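Local atomic coordinates of DNA ligase D 3'-phosphoesterase domain-containing protein (PDB entry 5DMP), a protein that probably removes phosphate and nucleoside groups from the 3' ends of broken DNA strands, trimming them for archaeal non-homologous end joining. Residues Q9-D12 / L16-D19; M75-G80 / E146-A151. All coordinates share one frame; numbering follows the deposited sequence.

Contact 1. Residues Q9-D12 / L16-D19. With VN4 (oxido(dioxo)vanadium), chain J.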
# COMPACT_ATOMS: atom_id res chain seq x y z
N GLN A 9 0.65 -2.86 -5.56
CA GLN A 9 0.49 -3.80 -6.68
C GLN A 9 -0.73 -4.66 -6.37
O GLN A 9 -0.92 -5.08 -5.22
CB GLN A 9 1.73 -4.64 -6.83
CG GLN A 9 2.81 -3.85 -7.63
CD GLN A 9 4.22 -4.20 -7.29
OE1 GLN A 9 4.63 -4.29 -6.11
NE2 GLN A 9 5.06 -4.32 -8.34
N LYS A 10 -1.56 -4.86 -7.38
CA LYS A 10 -2.72 -5.77 -7.24
C LYS A 10 -2.21 -7.12 -7.72
O LYS A 10 -1.56 -7.25 -8.80
CB LYS A 10 -3.93 -5.24 -8.07
CG LYS A 10 -5.19 -6.11 -7.90
CD LYS A 10 -6.34 -5.46 -8.69
CE LYS A 10 -7.64 -6.32 -8.59
NZ LYS A 10 -8.66 -5.64 -9.45
N HIS A 11 -2.47 -8.17 -6.92
CA HIS A 11 -1.74 -9.36 -7.08
C HIS A 11 -2.71 -10.52 -7.10
O HIS A 11 -3.37 -10.84 -6.09
CB HIS A 11 -0.73 -9.50 -5.96
CG HIS A 11 0.33 -10.51 -6.24
ND1 HIS A 11 1.55 -10.49 -5.62
CD2 HIS A 11 0.34 -11.56 -7.09
CE1 HIS A 11 2.29 -11.48 -6.09
NE2 HIS A 11 1.57 -12.15 -6.97
N ASP A 12 -2.84 -11.13 -8.25
CA ASP A 12 -3.70 -12.31 -8.35
C ASP A 12 -2.83 -13.53 -8.15
O ASP A 12 -2.19 -13.99 -9.10
CB ASP A 12 -4.37 -12.34 -9.72
CG ASP A 12 -5.56 -13.28 -9.78
OD1 ASP A 12 -6.08 -13.68 -8.71
OD2 ASP A 12 -5.98 -13.58 -10.91
N LEU A 16 -6.74 -13.25 -4.53
CA LEU A 16 -6.54 -11.87 -4.95
C LEU A 16 -6.16 -11.02 -3.70
O LEU A 16 -6.85 -11.08 -2.69
CB LEU A 16 -7.83 -11.37 -5.61
CG LEU A 16 -7.83 -10.06 -6.39
CD1 LEU A 16 -9.13 -9.90 -7.17
CD2 LEU A 16 -7.64 -8.90 -5.44
N HIS A 17 -5.05 -10.28 -3.75
CA HIS A 17 -4.74 -9.36 -2.69
C HIS A 17 -3.94 -8.15 -3.21
O HIS A 17 -3.62 -8.07 -4.41
CB HIS A 17 -3.94 -10.05 -1.55
CG HIS A 17 -2.57 -10.51 -1.97
ND1 HIS A 17 -2.37 -11.65 -2.71
CD2 HIS A 17 -1.35 -9.95 -1.82
CE1 HIS A 17 -1.07 -11.81 -2.94
NE2 HIS A 17 -0.43 -10.77 -2.44
N TYR A 18 -3.69 -7.19 -2.34
CA TYR A 18 -2.98 -5.99 -2.77
C TYR A 18 -1.69 -6.01 -1.96
O TYR A 18 -1.65 -6.57 -0.85
CB TYR A 18 -3.80 -4.72 -2.56
CG TYR A 18 -5.02 -4.68 -3.47
CD1 TYR A 18 -6.12 -5.54 -3.24
CD2 TYR A 18 -5.09 -3.76 -4.52
CE1 TYR A 18 -7.23 -5.50 -4.09
CE2 TYR A 18 -6.20 -3.70 -5.38
CZ TYR A 18 -7.27 -4.58 -5.15
OH TYR A 18 -8.38 -4.53 -6.00
N ASP A 19 -0.61 -5.51 -2.53
CA ASP A 19 0.63 -5.36 -1.77
C ASP A 19 0.90 -3.90 -1.71
O ASP A 19 1.10 -3.23 -2.75
CB ASP A 19 1.78 -6.06 -2.48
CG ASP A 19 1.59 -7.56 -2.50
OD1 ASP A 19 1.53 -8.07 -1.36
OD2 ASP A 19 1.46 -8.15 -3.59
V VN4 J . 5.55 -10.04 -4.31
O1 VN4 J . 7.35 -10.64 -4.56
O2 VN4 J . 4.78 -9.74 -6.06
O3 VN4 J . 4.81 -9.82 -2.58
O HOH W 1 -9.16 -2.99 -8.13

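Contact 2. Residues M75-G80 / E146-A151. With EDO (1,2-ethanediol), chain H.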
# COMPACT_ATOMS: atom_id res chain seq x y z
N MET A 75 -0.02 -6.51 -11.04
CA MET A 75 -0.37 -5.27 -11.69
C MET A 75 0.11 -4.11 -10.85
O MET A 75 -0.05 -4.14 -9.62
CB MET A 75 -1.91 -5.18 -11.77
CG MET A 75 -2.38 -3.75 -12.09
SD MET A 75 -4.18 -3.54 -11.94
CE MET A 75 -4.77 -4.70 -13.19
N VAL A 76 0.66 -3.07 -11.46
CA VAL A 76 1.01 -1.88 -10.69
C VAL A 76 -0.28 -1.09 -10.64
O VAL A 76 -0.71 -0.47 -11.62
CB VAL A 76 2.18 -1.05 -11.32
CG1 VAL A 76 2.39 0.21 -10.48
CG2 VAL A 76 3.45 -1.94 -11.26
N TRP A 77 -0.92 -1.18 -9.49
CA TRP A 77 -2.27 -0.69 -9.31
C TRP A 77 -2.31 0.80 -8.95
O TRP A 77 -3.23 1.51 -9.36
CB TRP A 77 -3.03 -1.63 -8.30
CG TRP A 77 -4.49 -1.25 -8.08
CD1 TRP A 77 -5.60 -1.76 -8.75
CD2 TRP A 77 -5.01 -0.30 -7.09
NE1 TRP A 77 -6.78 -1.18 -8.20
CE2 TRP A 77 -6.43 -0.27 -7.23
CE3 TRP A 77 -4.39 0.53 -6.14
CZ2 TRP A 77 -7.24 0.56 -6.42
CZ3 TRP A 77 -5.19 1.36 -5.31
CH2 TRP A 77 -6.63 1.37 -5.49
N ASP A 78 -1.33 1.32 -8.17
CA ASP A 78 -1.22 2.74 -7.96
C ASP A 78 0.25 3.01 -7.66
O ASP A 78 0.95 2.10 -7.21
CB ASP A 78 -2.04 3.23 -6.73
CG ASP A 78 -2.21 4.73 -6.71
OD1 ASP A 78 -1.96 5.40 -7.75
OD2 ASP A 78 -2.59 5.36 -5.65
N ILE A 79 0.73 4.19 -7.97
CA ILE A 79 2.14 4.49 -7.71
C ILE A 79 2.26 6.03 -7.54
O ILE A 79 1.44 6.84 -8.03
CB ILE A 79 3.06 3.96 -8.86
CG1 ILE A 79 4.53 3.92 -8.40
CG2 ILE A 79 2.84 4.85 -10.12
CD1 ILE A 79 5.41 3.04 -9.30
N GLY A 80 3.26 6.45 -6.79
CA GLY A 80 3.53 7.87 -6.62
C GLY A 80 4.59 7.97 -5.52
O GLY A 80 5.54 7.19 -5.48
N GLU A 146 -16.64 6.37 -2.53
CA GLU A 146 -16.31 5.50 -3.62
C GLU A 146 -15.61 4.17 -3.17
O GLU A 146 -14.82 4.17 -2.24
CB GLU A 146 -15.34 6.26 -4.52
CG GLU A 146 -15.23 5.74 -5.94
CD GLU A 146 -14.08 6.38 -6.70
OE1 GLU A 146 -13.63 5.79 -7.69
OE2 GLU A 146 -13.61 7.47 -6.29
N ASP A 147 -15.97 3.05 -3.81
CA ASP A 147 -15.25 1.79 -3.71
C ASP A 147 -14.14 1.90 -4.76
O ASP A 147 -14.36 1.66 -5.96
CB ASP A 147 -16.17 0.64 -4.06
CG ASP A 147 -15.51 -0.71 -3.97
OD1 ASP A 147 -14.27 -0.85 -4.15
OD2 ASP A 147 -16.25 -1.68 -3.76
N ILE A 148 -12.94 2.29 -4.31
CA ILE A 148 -11.84 2.58 -5.25
C ILE A 148 -11.44 1.30 -6.01
O ILE A 148 -11.03 1.33 -7.20
CB ILE A 148 -10.61 3.24 -4.50
CG1 ILE A 148 -9.59 3.81 -5.54
CG2 ILE A 148 -10.00 2.23 -3.50
CD1 ILE A 148 -10.16 4.99 -6.29
N GLU A 149 -11.62 0.15 -5.38
CA GLU A 149 -11.22 -1.09 -6.06
C GLU A 149 -12.12 -1.41 -7.24
O GLU A 149 -11.66 -2.00 -8.19
CB GLU A 149 -11.25 -2.29 -5.14
CG GLU A 149 -10.01 -2.39 -4.29
CD GLU A 149 -10.11 -1.57 -3.06
OE1 GLU A 149 -11.27 -1.29 -2.66
OE2 GLU A 149 -9.04 -1.17 -2.50
N LYS A 150 -13.41 -1.11 -7.08
CA LYS A 150 -14.37 -1.25 -8.17
C LYS A 150 -14.25 -0.15 -9.20
O LYS A 150 -14.24 -0.40 -10.43
CB LYS A 150 -15.81 -1.36 -7.58
CG LYS A 150 -16.09 -2.80 -7.19
CD LYS A 150 -17.47 -3.09 -6.55
CE LYS A 150 -17.48 -4.50 -5.93
NZ LYS A 150 -18.57 -4.76 -4.93
N ALA A 151 -14.11 1.07 -8.73
CA ALA A 151 -14.05 2.22 -9.63
C ALA A 151 -12.78 2.24 -10.50
O ALA A 151 -12.78 2.75 -11.66
CB ALA A 151 -14.10 3.49 -8.82
C1 EDO H . -18.90 2.44 -5.63
O1 EDO H . -17.96 3.41 -6.12
C2 EDO H . -19.06 1.40 -6.74
O2 EDO H . -18.30 1.82 -7.89
O HOH W 1 -9.16 -2.99 -8.13

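Contact 1. Residues Q9-D12 / L16-D19
His11 and Asp19, on adjacent strands of an antiparallel beta hairpin, meet on the face that carries the vanadate pocket. His11 ND1 gives its proton to Asp19 OD2 at 3.1 Å; the oxygen lies almost exactly in the imidazole plane, while the carboxylate is turned 73° from the ring. With CG anti to the backbone N (chi1 -164°), the His11 ring lies beside that of His17 and turns ND1 to Asp19, and its CE1 comes within 3.0 Å of O2 of the vanadate. Both residues belong to the vanadate site, which Arg21, His53, Tyr57 and Val74 complete, and a magnesium ion lies beside the His11 side chain. A histidine suits this place because one ring can hold the carboxylate through ND1 and still bring CE1 up to the vanadate. His17 packs alongside: His11 CB sits over one face of its ring, 4.0 Å from the centroid, and the two imidazoles are slid apart so that they hardly overlap. Beneath these groups, Gln9 and His11 each form a hydrogen-bonded pair, with Asp19 and His17; Asp19 N to Gln9 O, at 2.7 Å, is the shortest of the four backbone bonds.

The other face is looser toward the turn. There the extended chain of Lys10 runs along Tyr18, CG over the ring face in a CH-pi contact (4.0 Å to the centroid). Lysine fits because its methylenes cover the phenol while NZ reaches a water shared with Tyr18 OH. Nearer the turn, the side chain of exposed Leu16 touches Lys10 lightly, CD2 to CE 4.1 Å.

Strand 72-84 continues the sheet beside Gln9-Asp12, strand 27-33 does so beside Leu16-Asp19, and Met162 of helix 162-167 touches Lys10 and Asp12.

Contact 2. Residues M75-G80 / E146-A151
A classic beta bulge in strand 72-84, where Trp77 and Asp78 together stand opposite the single residue Ile8, presents the indole of Trp77 to the short helix 148-151. The contact is small and rests on one large side chain. Trp77 extends with CG anti to its own N (chi1 -177°), which carries the six-membered ring toward the helix start. There CH2 meets Ile148 CG1 at 3.8 Å, while CZ2 lies 4.3 Å from Glu149 CA; the indole and the isoleucine side chain are set at a slant to each other. A branched aliphatic residue suits this buried position in an otherwise largely exposed turn, since both CG1 and CG2 of Ile148 lie close to CH2. The indole N-H is satisfied by water: Trp77 NE1 donates to a water at 3.0 Å, and that water donates to Glu149 O at 2.7 Å. Replacing Trp77 by an alanine would probably open a gap beside Ile148 and take from the water its indole donor.

Asp147 is the N-cap of this helix. Its OD1 accepts from Lys150 N at 3.1 Å, the donor standing 65° out of the carboxylate plane, and Ala151 N bonds to Asp147 O. Aspartate is apt here because its short carboxylate can fold back to an amide of the first turn.

Beyond the two segments, Lys114 makes a cation-pi contact with Trp77, and Tyr18 meets the indole edge-to-face. Strand 5-12 pairs with Met75-Gly80 in the sheet, helix 162-167 touches Met75, and Pro37 lies against Glu149.

Contact 1 is complete in the chain before either segment of contact 2 begins; their centres lie 10 Å apart. They share the antiparallel sheet, in which strands 5-12 and 72-84 are neighbours: Lys10 N probably bonds to Met75 O at 2.8 Å. Tyr18 OH also packs against Glu149 CG, and a single water belongs to both contacts, joining the Lys10-Tyr18 side of the hairpin to the short helix. The two faces of the hairpin thus have different surroundings. His11 and Asp19 look toward the vanadate and magnesium, whereas Lys10 and Tyr18 look toward the packing around Trp77, whose side chain is about 11 Å from the vanadate.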